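Local atomic coordinates of putative esterase (Sulfolobus solfataricus P2, PDB entry 2RAU), a protein that is probably a lipase or esterase of the alpha/beta-hydrolase superfamily, and binds calcium ions. Residues E31-P34 with Y35-I38. Numbering follows the deposited sequence.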
ATOM      1  N   GLU A  31       2.740  -8.942  19.652  1.00 32.61           N
ATOM      2  CA  GLU A  31       2.618  -8.490  21.024  1.00 31.59           C
ATOM      3  C   GLU A  31       2.431  -6.984  21.119  1.00 30.93           C
ATOM      4  O   GLU A  31       2.901  -6.273  20.259  1.00 28.70           O
ATOM      5  CB  GLU A  31       3.894  -8.918  21.802  1.00 34.38           C
ATOM      6  CG  GLU A  31       4.044 -10.438  21.972  1.00 46.66           C
ATOM      7  CD  GLU A  31       2.800 -11.128  22.618  1.00 67.87           C
ATOM      8  OE1 GLU A  31       2.165 -10.531  23.543  1.00 70.28           O
ATOM      9  OE2 GLU A  31       2.463 -12.277  22.182  1.00 84.19           O
ATOM     10  N   ASP A  32       1.836  -6.451  22.193  1.00 31.41           N
ATOM     11  CA  ASP A  32       1.361  -7.198  23.357  1.00 34.62           C
ATOM     12  C   ASP A  32      -0.133  -6.991  23.629  1.00 35.17           C
ATOM     13  O   ASP A  32      -0.634  -7.445  24.647  1.00 33.80           O
ATOM     14  CB  ASP A  32       2.169  -6.812  24.608  1.00 36.65           C
ATOM     15  CG  ASP A  32       2.065  -5.327  24.953  1.00 44.04           C
ATOM     16  OD1 ASP A  32       1.522  -4.533  24.158  1.00 44.52           O
ATOM     17  OD2 ASP A  32       2.522  -4.949  26.048  1.00 54.64           O
ATOM     18  N   SER A  33      -0.836  -6.305  22.731  1.00 33.21           N
ATOM     19  CA  SER A  33      -2.270  -6.088  22.874  1.00 32.18           C
ATOM     20  C   SER A  33      -3.077  -7.053  22.002  1.00 30.08           C
ATOM     21  O   SER A  33      -2.535  -7.731  21.094  1.00 28.31           O
ATOM     22  CB  SER A  33      -2.613  -4.648  22.509  1.00 30.58           C
ATOM     23  OG  SER A  33      -2.937  -4.491  21.124  1.00 27.74           O
ATOM     24  N   PRO A  34      -4.404  -7.131  22.232  1.00 30.38           N
ATOM     25  CA  PRO A  34      -5.256  -7.936  21.346  1.00 27.23           C
ATOM     26  C   PRO A  34      -5.232  -7.526  19.866  1.00 26.81           C
ATOM     27  O   PRO A  34      -5.546  -8.362  19.014  1.00 26.94           O
ATOM     28  CB  PRO A  34      -6.663  -7.683  21.900  1.00 28.36           C
ATOM     29  CG  PRO A  34      -6.439  -7.321  23.256  1.00 32.16           C
ATOM     30  CD  PRO A  34      -5.190  -6.536  23.320  1.00 31.73           C
ATOM     31  N   TYR A  35      -4.872  -6.270  19.561  1.00 25.00           N
ATOM     32  CA  TYR A  35      -4.865  -5.750  18.217  1.00 24.98           C
ATOM     33  C   TYR A  35      -3.519  -5.890  17.518  1.00 27.22           C
ATOM     34  O   TYR A  35      -3.392  -5.540  16.349  1.00 26.84           O
ATOM     35  CB  TYR A  35      -5.258  -4.290  18.223  1.00 27.37           C
ATOM     36  CG  TYR A  35      -6.511  -4.025  19.003  1.00 24.52           C
ATOM     37  CD1 TYR A  35      -7.720  -4.473  18.541  1.00 24.81           C
ATOM     38  CD2 TYR A  35      -6.482  -3.422  20.252  1.00 28.65           C
ATOM     39  CE1 TYR A  35      -8.852  -4.252  19.267  1.00 19.98           C
ATOM     40  CE2 TYR A  35      -7.604  -3.190  20.955  1.00 29.53           C
ATOM     41  CZ  TYR A  35      -8.802  -3.603  20.462  1.00 23.88           C
ATOM     42  OH  TYR A  35      -9.998  -3.381  21.174  1.00 28.72           O
ATOM     43  N   ASP A  36      -2.523  -6.432  18.214  1.00 26.29           N
ATOM     44  CA  ASP A  36      -1.214  -6.629  17.631  1.00 22.85           C
ATOM     45  C   ASP A  36      -1.221  -7.955  16.903  1.00 24.64           C
ATOM     46  O   ASP A  36      -0.867  -8.976  17.481  1.00 26.98           O
ATOM     47  CB  ASP A  36      -0.117  -6.560  18.705  1.00 21.62           C
ATOM     48  CG  ASP A  36       0.080  -5.159  19.194  1.00 29.62           C
ATOM     49  OD1 ASP A  36       0.672  -4.415  18.426  1.00 25.90           O
ATOM     50  OD2 ASP A  36      -0.388  -4.766  20.285  1.00 27.67           O
ATOM     51  N   ILE A  37      -1.662  -7.906  15.652  1.00 23.07           N
ATOM     52  CA  ILE A  37      -1.831  -9.072  14.739  1.00 25.84           C
ATOM     53  C   ILE A  37      -1.380  -8.592  13.398  1.00 26.49           C
ATOM     54  O   ILE A  37      -1.588  -7.418  13.056  1.00 24.85           O
ATOM     55  CB  ILE A  37      -3.324  -9.518  14.615  1.00 24.76           C
ATOM     56  CG1 ILE A  37      -3.891  -9.820  16.000  1.00 31.46           C
ATOM     57  CG2 ILE A  37      -3.506 -10.777  13.629  1.00 26.84           C
ATOM     58  CD1 ILE A  37      -5.358 -10.210  15.959  1.00 32.77           C
ATOM     59  N   ILE A  38      -0.775  -9.491  12.620  1.00 26.03           N
ATOM     60  CA  ILE A  38      -0.446  -9.231  11.190  1.00 25.26           C
ATOM     61  C   ILE A  38      -0.970 -10.393  10.363  1.00 26.37           C
ATOM     62  O   ILE A  38      -1.287 -11.462  10.908  1.00 25.61           O
ATOM     63  CB  ILE A  38       1.046  -8.949  10.889  1.00 23.56           C
ATOM     64  CG1 ILE A  38       1.916 -10.154  11.303  1.00 24.79           C
ATOM     65  CG2 ILE A  38       1.483  -7.706  11.610  1.00 24.48           C
ATOM     66  CD1 ILE A  38       3.409  -9.999  10.943  1.00 25.43           C
TER
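Ser33 and Asp36 mark the two ends of a type I beta turn in the loop that links the antiparallel strands 21-29 and 37-45 of the large mixed sheet. The backbone evidence for the turn is the bond from Asp36 N to Ser33 O, 3.2 Å long and nearly straight at the hydrogen (163°), although the donor stands well above the carbonyl plane. The Asp36 carboxylate ties the same residues together a second time, through both backbone and side chain of Ser33. OD2 of Asp36 accepts from Ser33 N at 2.9 Å, on its anti side, and from Ser33 OG at 2.7 Å; the two donors approach from opposite faces of the carboxylate plane. Asp36 can offer OD2 there because its CG lies beside its own backbone N, anti to the carbonyl carbon (chi1 -72°), which lays the carboxylate beside the chain entering the turn. Ser33 OG in turn receives Tyr35 N at 3.1 Å, with a bent N-H angle of 144°. The other carboxylate oxygen, OD1, makes a salt bridge with Arg102 and accepts from Trp121 NE1, so both oxygens of this buried acid have partners. Arg102 NH1 also bonds weakly to Glu31 O, 3.2 Å from Asp36 CG. A cis peptide bond joins Glu31 to Asp32. Tyr35 stacks with Phe117, its CD2 obliquely 3.8 Å from Ser33 OG. Ile37 CD1 lies 3.6 Å from Pro34 O.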